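RNA-dependent RNA polymerase (Toscana virus, PDB 6QW0) carries at its N-terminus a metal-dependent cap-snatching endonuclease that probably cleaves capped host RNAs to supply primers for viral transcription. Local coordinates at residues A[77-82]-A[127-132]; A[83-88]-A[190-195]. All coordinates share one frame; numbering follows the deposited sequence.

Overall arrangement
Contacts 1 and 2 both lie in the cap-snatching endonuclease domain, with centres about 7 Å apart, and both are partly buried. Their first segments are consecutive: 77-82 is a short helix, and 83-88 is the loop that leaves its end. Contact 1 sets this helix across strand 124-131 of the central sheet, and a manganese ion and a sulfate are bound beside the crossing. Contact 2 rests the loop on helix 183-203 without any metal, through van der Waals contact of an arginine with G84 and H85. That arginine, R192, also joins the two by bonding F81 O. Metal coordination in contact 1 thus gives way to packing in contact 2.

Contact 1 of 2, residues A[77-82]-A[127-132]; sequences FKHDFT and VEFTTT. With MN3 (manganese (III) ion), chain C; SO4 (sulfate ion), chain G.
H79 of helix 77-82 and the strand residues E128 and F129 meet on one manganese ion, in the metal site of a PDDEXK-type nuclease fold. Helix and strand axes come within 8.4 Å at 126°, and the metal lies beside the crossing, beyond the imidazole and close to E128 and F129.

Coordination carries the contact. H79 NE2 binds manganese at 2.3 Å, E128 OE2 at 2.2 Å and the backbone F129 O at 2.3 Å; two waters and D114 complete the six ligands. The imidazole is directed to the strand with CG anti to the backbone N (chi1 171°), and F129 O lies at its edge, in the ring plane. NE2 and F129 O approach each other as ligands of the same ion. The chain of E128 is bent at chi2 (64°), which brings its carboxylate back to the metal.

One hydrogen bond holds the imidazole from its other nitrogen: H79 ND1 donates at 2.9 Å to D80 OD1, which lies near the ring plane. This bond limits rotation of the ring and leaves NE2 for the metal. The next residues of the strand hold a sulfate, probably from the crystallisation liquor, through T130 OG1 to O3 and T131 OG1 to O1. A metal-bound water also donates to O3, so the anion joins the coordination sphere to the strand end. A second water donates to T131 OG1 and accepts a weak bond from K78 NZ.

Nonpolar contact is slight. F129 CB lies 3.7 Å from H79 NE2, off the ring rim, while the F129 ring runs on to stack with F83. Farther along the strand, the T131 methyl CG2 packs on the helix backbone, 4.1 Å from H79 CA.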
ATOM      1  N   PHE A  77       1.639 -10.934   7.009  1.00 34.57           N
ATOM      2  CA  PHE A  77       2.977 -10.408   7.252  1.00 32.39           C
ATOM      3  C   PHE A  77       3.617  -9.902   5.964  1.00 29.13           C
ATOM      4  O   PHE A  77       4.203  -8.815   5.941  1.00 28.76           O
ATOM      5  CB  PHE A  77       3.870 -11.466   7.911  1.00 32.03           C
ATOM      6  CG  PHE A  77       5.321 -11.072   7.950  1.00 37.45           C
ATOM      7  CD1 PHE A  77       5.795 -10.218   8.929  1.00 31.48           C
ATOM      8  CD2 PHE A  77       6.205 -11.533   6.983  1.00 32.93           C
ATOM      9  CE1 PHE A  77       7.116  -9.837   8.955  1.00 35.21           C
ATOM     10  CE2 PHE A  77       7.526 -11.157   7.001  1.00 31.18           C
ATOM     11  CZ  PHE A  77       7.988 -10.311   7.992  1.00 33.34           C
ATOM     12  N   LYS A  78       3.534 -10.687   4.882  1.00 30.27           N
ATOM     13  CA  LYS A  78       4.177 -10.266   3.639  1.00 26.21           C
ATOM     14  C   LYS A  78       3.631  -8.923   3.177  1.00 23.91           C
ATOM     15  O   LYS A  78       4.393  -8.030   2.798  1.00 26.67           O
ATOM     16  CB  LYS A  78       3.985 -11.324   2.547  1.00 29.10           C
ATOM     17  CG  LYS A  78       4.953 -12.497   2.640  1.00 33.43           C
ATOM     18  CD  LYS A  78       4.787 -13.471   1.479  1.00 34.80           C
ATOM     19  CE  LYS A  78       3.416 -14.132   1.495  1.00 41.75           C
ATOM     20  NZ  LYS A  78       3.252 -15.080   0.355  1.00 44.02           N
ATOM     21  N   HIS A  79       2.312  -8.757   3.233  1.00 27.12           N
ATOM     22  CA  HIS A  79       1.685  -7.513   2.791  1.00 28.68           C
ATOM     23  C   HIS A  79       2.100  -6.347   3.683  1.00 26.09           C
ATOM     24  O   HIS A  79       2.548  -5.298   3.194  1.00 24.01           O
ATOM     25  CB  HIS A  79       0.166  -7.716   2.782  1.00 25.51           C
ATOM     26  CG  HIS A  79      -0.649  -6.476   2.565  1.00 25.61           C
ATOM     27  ND1 HIS A  79      -0.885  -5.550   3.559  1.00 26.84           N
ATOM     28  CD2 HIS A  79      -1.346  -6.055   1.483  1.00 24.22           C
ATOM     29  CE1 HIS A  79      -1.668  -4.592   3.091  1.00 27.33           C
ATOM     30  NE2 HIS A  79      -1.967  -4.879   1.836  1.00 24.55           N
ATOM     31  N   ASP A  80       1.984  -6.528   4.998  1.00 26.41           N
ATOM     32  CA  ASP A  80       2.226  -5.429   5.922  1.00 27.55           C
ATOM     33  C   ASP A  80       3.694  -5.028   5.944  1.00 28.08           C
ATOM     34  O   ASP A  80       4.009  -3.837   5.987  1.00 30.49           O
ATOM     35  CB  ASP A  80       1.736  -5.815   7.318  1.00 29.03           C
ATOM     36  CG  ASP A  80       0.224  -5.834   7.405  1.00 35.56           C
ATOM     37  OD1 ASP A  80      -0.435  -5.426   6.420  1.00 34.49           O
ATOM     38  OD2 ASP A  80      -0.310  -6.252   8.452  1.00 41.74           O
ATOM     39  N   PHE A  81       4.608  -5.998   5.886  1.00 27.41           N
ATOM     40  CA  PHE A  81       6.029  -5.649   5.868  1.00 27.78           C
ATOM     41  C   PHE A  81       6.412  -4.945   4.574  1.00 24.25           C
ATOM     42  O   PHE A  81       7.159  -3.959   4.596  1.00 24.46           O
ATOM     43  CB  PHE A  81       6.893  -6.896   6.082  1.00 25.73           C
ATOM     44  CG  PHE A  81       8.372  -6.606   6.198  1.00 28.03           C
ATOM     45  CD1 PHE A  81       9.183  -6.595   5.075  1.00 24.01           C
ATOM     46  CD2 PHE A  81       8.953  -6.358   7.435  1.00 30.40           C
ATOM     47  CE1 PHE A  81      10.541  -6.329   5.169  1.00 27.72           C
ATOM     48  CE2 PHE A  81      10.316  -6.089   7.536  1.00 30.84           C
ATOM     49  CZ  PHE A  81      11.106  -6.074   6.399  1.00 30.90           C
ATOM     50  N   THR A  82       5.919  -5.438   3.435  1.00 21.67           N
ATOM     51  CA  THR A  82       6.307  -4.854   2.156  1.00 22.67           C
ATOM     52  C   THR A  82       6.040  -3.355   2.125  1.00 21.58           C
ATOM     53  O   THR A  82       6.887  -2.573   1.683  1.00 24.12           O
ATOM     54  CB  THR A  82       5.548  -5.540   1.019  1.00 24.02           C
ATOM     55  OG1 THR A  82       5.969  -6.907   0.930  1.00 25.85           O
ATOM     56  CG2 THR A  82       5.798  -4.829  -0.301  1.00 22.08           C
ATOM     57  N   VAL A 127      -5.883   4.592  -1.204  1.00 20.68           N
ATOM     58  CA  VAL A 127      -4.716   3.841  -1.670  1.00 20.58           C
ATOM     59  C   VAL A 127      -4.844   2.402  -1.190  1.00 24.24           C
ATOM     60  O   VAL A 127      -5.123   2.160  -0.012  1.00 24.93           O
ATOM     61  CB  VAL A 127      -3.391   4.457  -1.177  1.00 21.71           C
ATOM     62  CG1 VAL A 127      -2.210   3.718  -1.799  1.00 24.67           C
ATOM     63  CG2 VAL A 127      -3.313   5.942  -1.518  1.00 25.88           C
ATOM     64  N   GLU A 128      -4.650   1.446  -2.098  1.00 21.98           N
ATOM     65  CA  GLU A 128      -4.717   0.038  -1.728  1.00 19.69           C
ATOM     66  C   GLU A 128      -3.448  -0.660  -2.184  1.00 22.05           C
ATOM     67  O   GLU A 128      -3.009  -0.467  -3.327  1.00 21.55           O
ATOM     68  CB  GLU A 128      -5.947  -0.651  -2.321  1.00 23.03           C
ATOM     69  CG  GLU A 128      -6.020  -2.135  -2.012  1.00 22.61           C
ATOM     70  CD  GLU A 128      -6.163  -2.455  -0.524  1.00 28.83           C
ATOM     71  OE1 GLU A 128      -6.588  -1.602   0.285  1.00 24.28           O
ATOM     72  OE2 GLU A 128      -5.851  -3.596  -0.159  1.00 24.32           O
ATOM     73  N   PHE A 129      -2.866  -1.453  -1.278  1.00 21.99           N
ATOM     74  CA  PHE A 129      -1.659  -2.234  -1.527  1.00 19.87           C
ATOM     75  C   PHE A 129      -2.027  -3.694  -1.759  1.00 21.15           C
ATOM     76  O   PHE A 129      -2.961  -4.217  -1.151  1.00 24.15           O
ATOM     77  CB  PHE A 129      -0.684  -2.187  -0.338  1.00 20.82           C
ATOM     78  CG  PHE A 129      -0.402  -0.813   0.223  1.00 20.39           C
ATOM     79  CD1 PHE A 129      -0.092   0.267  -0.586  1.00 22.18           C
ATOM     80  CD2 PHE A 129      -0.381  -0.637   1.601  1.00 24.34           C
ATOM     81  CE1 PHE A 129       0.184   1.518  -0.020  1.00 24.77           C
ATOM     82  CE2 PHE A 129      -0.103   0.606   2.163  1.00 26.12           C
ATOM     83  CZ  PHE A 129       0.178   1.675   1.350  1.00 24.91           C
ATOM     84  N   THR A 130      -1.258  -4.375  -2.603  1.00 21.90           N
ATOM     85  CA  THR A 130      -1.493  -5.801  -2.774  1.00 22.88           C
ATOM     86  C   THR A 130      -0.206  -6.437  -3.282  1.00 22.26           C
ATOM     87  O   THR A 130       0.728  -5.743  -3.695  1.00 23.39           O
ATOM     88  CB  THR A 130      -2.695  -6.061  -3.705  1.00 26.22           C
ATOM     89  OG1 THR A 130      -3.077  -7.448  -3.664  1.00 28.01           O
ATOM     90  CG2 THR A 130      -2.384  -5.659  -5.130  1.00 24.86           C
ATOM     91  N   THR A 131      -0.132  -7.761  -3.156  1.00 25.94           N
ATOM     92  CA  THR A 131       1.046  -8.528  -3.550  1.00 24.50           C
ATOM     93  C   THR A 131       0.614  -9.672  -4.456  1.00 27.74           C
ATOM     94  O   THR A 131      -0.566 -10.019  -4.532  1.00 32.53           O
ATOM     95  CB  THR A 131       1.786  -9.114  -2.338  1.00 29.07           C
ATOM     96  OG1 THR A 131       0.969 -10.132  -1.742  1.00 34.04           O
ATOM     97  CG2 THR A 131       2.075  -8.044  -1.292  1.00 29.83           C
ATOM     98  N   THR A 132       1.594 -10.276  -5.126  1.00 28.23           N
ATOM     99  CA  THR A 132       1.354 -11.508  -5.862  1.00 27.69           C
ATOM    100  C   THR A 132       2.631 -12.332  -5.845  1.00 28.81           C
ATOM    101  O   THR A 132       3.730 -11.778  -5.876  1.00 27.71           O
ATOM    102  CB  THR A 132       0.919 -11.258  -7.314  1.00 31.07           C
ATOM    103  OG1 THR A 132       0.698 -12.521  -7.955  1.00 32.40           O
ATOM    104  CG2 THR A 132       1.980 -10.490  -8.090  1.00 28.49           C
TER
HETATM  105 MN   MN3 C 301      -3.976  -4.254   0.880  1.00 23.82          MN
HETATM  106  S   SO4 G 305      -2.537  -9.326  -0.547  1.00 61.92           S
HETATM  107  O1  SO4 G 305      -1.136  -9.012  -0.300  1.00 44.27           O
HETATM  108  O2  SO4 G 305      -3.154  -9.712   0.716  1.00 63.97           O
HETATM  109  O3  SO4 G 305      -3.251  -8.175  -1.108  1.00 36.03           O
HETATM  110  O4  SO4 G 305      -2.605 -10.441  -1.484  1.00 59.67           O
HETATM  111  O   HOH W   1       2.244 -12.708  -1.654  1.00 33.47           O
HETATM  112  O   HOH W   2      -5.195  -5.167   2.689  1.00 31.17           O
HETATM  113  O   HOH W   3      -4.670  -6.457   0.395  1.00 28.80           O

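Contact 2 of 2, residues A[83-88]-A[190-195]. With SO4 (sulfate ion), chain E.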
ATOM      1  N   PHE A  83       4.871  -2.940   2.609  1.00 22.52           N
ATOM      2  CA  PHE A  83       4.426  -1.563   2.458  1.00 24.50           C
ATOM      3  C   PHE A  83       4.575  -0.761   3.743  1.00 25.13           C
ATOM      4  O   PHE A  83       4.088   0.374   3.818  1.00 26.18           O
ATOM      5  CB  PHE A  83       2.978  -1.553   1.953  1.00 22.85           C
ATOM      6  CG  PHE A  83       2.822  -2.200   0.602  1.00 21.87           C
ATOM      7  CD1 PHE A  83       3.145  -1.502  -0.547  1.00 23.13           C
ATOM      8  CD2 PHE A  83       2.375  -3.508   0.485  1.00 21.81           C
ATOM      9  CE1 PHE A  83       3.028  -2.093  -1.808  1.00 24.33           C
ATOM     10  CE2 PHE A  83       2.251  -4.108  -0.778  1.00 20.95           C
ATOM     11  CZ  PHE A  83       2.569  -3.393  -1.916  1.00 25.18           C
ATOM     12  N   GLY A  84       5.303  -1.303   4.723  1.00 23.90           N
ATOM     13  CA  GLY A  84       5.407  -0.691   6.039  1.00 25.56           C
ATOM     14  C   GLY A  84       6.039   0.683   6.047  1.00 25.42           C
ATOM     15  O   GLY A  84       5.808   1.453   6.986  1.00 29.34           O
ATOM     16  N   HIS A  85       6.867   0.996   5.056  1.00 22.22           N
ATOM     17  CA  HIS A  85       7.477   2.314   4.962  1.00 24.93           C
ATOM     18  C   HIS A  85       6.511   3.363   4.432  1.00 26.12           C
ATOM     19  O   HIS A  85       6.802   4.560   4.520  1.00 30.37           O
ATOM     20  CB  HIS A  85       8.719   2.265   4.064  1.00 25.24           C
ATOM     21  CG  HIS A  85       8.428   1.886   2.647  1.00 21.78           C
ATOM     22  ND1 HIS A  85       7.739   0.740   2.311  1.00 24.40           N
ATOM     23  CD2 HIS A  85       8.723   2.503   1.479  1.00 23.24           C
ATOM     24  CE1 HIS A  85       7.630   0.664   0.997  1.00 22.78           C
ATOM     25  NE2 HIS A  85       8.218   1.722   0.468  1.00 23.83           N
ATOM     26  N   LEU A  86       5.383   2.939   3.875  1.00 23.43           N
ATOM     27  CA  LEU A  86       4.384   3.850   3.327  1.00 25.34           C
ATOM     28  C   LEU A  86       3.202   4.031   4.253  1.00 29.71           C
ATOM     29  O   LEU A  86       2.614   5.116   4.305  1.00 34.65           O
ATOM     30  CB  LEU A  86       3.878   3.337   1.977  1.00 27.20           C
ATOM     31  CG  LEU A  86       4.949   3.154   0.909  1.00 26.02           C
ATOM     32  CD1 LEU A  86       4.312   2.573  -0.333  1.00 29.01           C
ATOM     33  CD2 LEU A  86       5.634   4.471   0.604  1.00 29.05           C
ATOM     34  N   ALA A  87       2.824   2.981   4.970  1.00 26.78           N
ATOM     35  CA  ALA A  87       1.682   3.075   5.862  1.00 34.42           C
ATOM     36  C   ALA A  87       1.766   1.958   6.883  1.00 41.09           C
ATOM     37  O   ALA A  87       2.117   0.825   6.546  1.00 38.10           O
ATOM     38  CB  ALA A  87       0.358   2.983   5.100  1.00 33.88           C
ATOM     39  N   ASP A  88       1.447   2.286   8.125  1.00 37.56           N
ATOM     40  CA  ASP A  88       1.212   1.241   9.099  1.00 43.31           C
ATOM     41  C   ASP A  88      -0.126   0.568   8.808  1.00 44.32           C
ATOM     42  O   ASP A  88      -0.981   1.104   8.093  1.00 39.78           O
ATOM     43  CB  ASP A  88       1.236   1.819  10.515  1.00 50.59           C
ATOM     44  CG  ASP A  88       2.594   2.386  10.888  1.00 57.40           C
ATOM     45  OD1 ASP A  88       3.604   1.947  10.296  1.00 64.46           O
ATOM     46  OD2 ASP A  88       2.651   3.277  11.765  1.00 66.77           O
ATOM     47  N   VAL A 190       9.866  -3.458  -3.971  1.00 22.96           N
ATOM     48  CA  VAL A 190      10.260  -4.799  -4.398  1.00 22.43           C
ATOM     49  C   VAL A 190      11.284  -5.397  -3.434  1.00 21.01           C
ATOM     50  O   VAL A 190      11.171  -6.563  -3.041  1.00 22.99           O
ATOM     51  CB  VAL A 190      10.789  -4.767  -5.843  1.00 19.97           C
ATOM     52  CG1 VAL A 190      11.307  -6.152  -6.252  1.00 22.77           C
ATOM     53  CG2 VAL A 190       9.698  -4.317  -6.808  1.00 23.03           C
ATOM     54  N   PHE A 191      12.272  -4.609  -3.021  1.00 19.78           N
ATOM     55  CA  PHE A 191      13.277  -5.108  -2.076  1.00 20.11           C
ATOM     56  C   PHE A 191      12.631  -5.603  -0.780  1.00 23.37           C
ATOM     57  O   PHE A 191      12.969  -6.677  -0.267  1.00 24.23           O
ATOM     58  CB  PHE A 191      14.297  -4.007  -1.797  1.00 22.40           C
ATOM     59  CG  PHE A 191      15.491  -4.465  -1.007  1.00 20.56           C
ATOM     60  CD1 PHE A 191      15.468  -4.441   0.381  1.00 23.93           C
ATOM     61  CD2 PHE A 191      16.639  -4.906  -1.646  1.00 24.33           C
ATOM     62  CE1 PHE A 191      16.561  -4.849   1.123  1.00 23.77           C
ATOM     63  CE2 PHE A 191      17.744  -5.319  -0.907  1.00 24.67           C
ATOM     64  CZ  PHE A 191      17.708  -5.289   0.471  1.00 25.05           C
ATOM     65  N   ARG A 192      11.704  -4.820  -0.221  1.00 20.93           N
ATOM     66  CA  ARG A 192      11.030  -5.230   1.007  1.00 22.15           C
ATOM     67  C   ARG A 192      10.156  -6.462   0.786  1.00 20.90           C
ATOM     68  O   ARG A 192      10.047  -7.313   1.680  1.00 23.15           O
ATOM     69  CB  ARG A 192      10.184  -4.065   1.554  1.00 22.93           C
ATOM     70  CG  ARG A 192      11.016  -2.875   2.044  1.00 25.13           C
ATOM     71  CD  ARG A 192      10.117  -1.744   2.634  1.00 21.61           C
ATOM     72  NE  ARG A 192       9.355  -2.195   3.795  1.00 23.22           N
ATOM     73  CZ  ARG A 192       9.596  -1.830   5.052  1.00 23.50           C
ATOM     74  NH1 ARG A 192      10.584  -0.983   5.334  1.00 23.64           N
ATOM     75  NH2 ARG A 192       8.855  -2.320   6.033  1.00 24.55           N
ATOM     76  N   PHE A 193       9.510  -6.562  -0.388  1.00 21.89           N
ATOM     77  CA  PHE A 193       8.685  -7.729  -0.699  1.00 21.09           C
ATOM     78  C   PHE A 193       9.537  -8.989  -0.766  1.00 22.63           C
ATOM     79  O   PHE A 193       9.163 -10.027  -0.210  1.00 24.50           O
ATOM     80  CB  PHE A 193       7.930  -7.510  -2.021  1.00 21.70           C
ATOM     81  CG  PHE A 193       7.029  -8.649  -2.428  1.00 24.66           C
ATOM     82  CD1 PHE A 193       6.050  -9.136  -1.567  1.00 22.54           C
ATOM     83  CD2 PHE A 193       7.128  -9.203  -3.701  1.00 27.07           C
ATOM     84  CE1 PHE A 193       5.208 -10.168  -1.955  1.00 23.30           C
ATOM     85  CE2 PHE A 193       6.278 -10.233  -4.097  1.00 27.41           C
ATOM     86  CZ  PHE A 193       5.322 -10.714  -3.231  1.00 28.27           C
ATOM     87  N   ARG A 194      10.693  -8.903  -1.424  1.00 24.07           N
ATOM     88  CA  ARG A 194      11.559 -10.073  -1.544  1.00 24.71           C
ATOM     89  C   ARG A 194      12.020 -10.547  -0.174  1.00 26.29           C
ATOM     90  O   ARG A 194      12.031 -11.753   0.109  1.00 24.69           O
ATOM     91  CB  ARG A 194      12.756  -9.747  -2.427  1.00 23.46           C
ATOM     92  CG  ARG A 194      12.391  -9.504  -3.887  1.00 25.69           C
ATOM     93  CD  ARG A 194      13.627  -9.136  -4.671  1.00 26.24           C
ATOM     94  NE  ARG A 194      13.365  -9.050  -6.101  1.00 24.74           N
ATOM     95  CZ  ARG A 194      14.308  -8.844  -7.014  1.00 28.50           C
ATOM     96  NH1 ARG A 194      15.579  -8.702  -6.641  1.00 31.75           N
ATOM     97  NH2 ARG A 194      13.982  -8.776  -8.296  1.00 28.38           N
ATOM     98  N   LEU A 195      12.388  -9.609   0.694  1.00 23.96           N
ATOM     99  CA  LEU A 195      12.818  -9.978   2.036  1.00 23.83           C
ATOM    100  C   LEU A 195      11.661 -10.558   2.835  1.00 23.77           C
ATOM    101  O   LEU A 195      11.834 -11.524   3.590  1.00 26.59           O
ATOM    102  CB  LEU A 195      13.415  -8.760   2.740  1.00 24.74           C
ATOM    103  CG  LEU A 195      13.870  -9.021   4.172  1.00 26.34           C
ATOM    104  CD1 LEU A 195      14.965 -10.099   4.187  1.00 26.31           C
ATOM    105  CD2 LEU A 195      14.366  -7.732   4.803  1.00 26.03           C
TER
HETATM  106  S   SO4 E 303      16.237  -6.779 -10.603  1.00 42.63           S
HETATM  107  O1  SO4 E 303      17.580  -6.230 -10.707  1.00 46.70           O
HETATM  108  O2  SO4 E 303      16.284  -8.100  -9.985  1.00 48.29           O
HETATM  109  O3  SO4 E 303      15.652  -6.875 -11.942  1.00 51.66           O
HETATM  110  O4  SO4 E 303      15.442  -5.881  -9.778  1.00 34.43           O
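The guanidinium of R192 lies with one face against the backbone of G84 and H85: H85 N sits 3.9 Å above its plane, over the centre. The H85 imidazole is inclined only 22° to the guanidinium, but the two groups are slipped past each other and do not stack. What meets the imidazole is the arginine chain, R192 CD coming obliquely to within 3.5 Å of H85 ND1. One face of the same ring carries L86 CG above its centre. At the guanidinium's NH2 end, G84 CA is 3.8 Å from R192 NH2, and glycine's lack of a side chain permits this close approach.

Two torsions shape the meeting. H85 CG stands between its backbone N and carbonyl carbon (chi1 63°), turning the imidazole toward helix 183-203. The R192 chain bends at chi3 (62°), bringing its flat head over the loop just beyond helix 77-82.

The nitrogens of R192 bond outside the loop: NH2 bonds F81 O, NH1 bonds T62 OG1, and NE reaches T82 O weakly. F81 also forms a cation-pi pair with it. Because F81 and T82 close helix 77-82, the positive charge would probably favour that helix end; the loop itself meets the guanidinium face and the CD methylene of R192, whose N-H groups go to the helix end and T62.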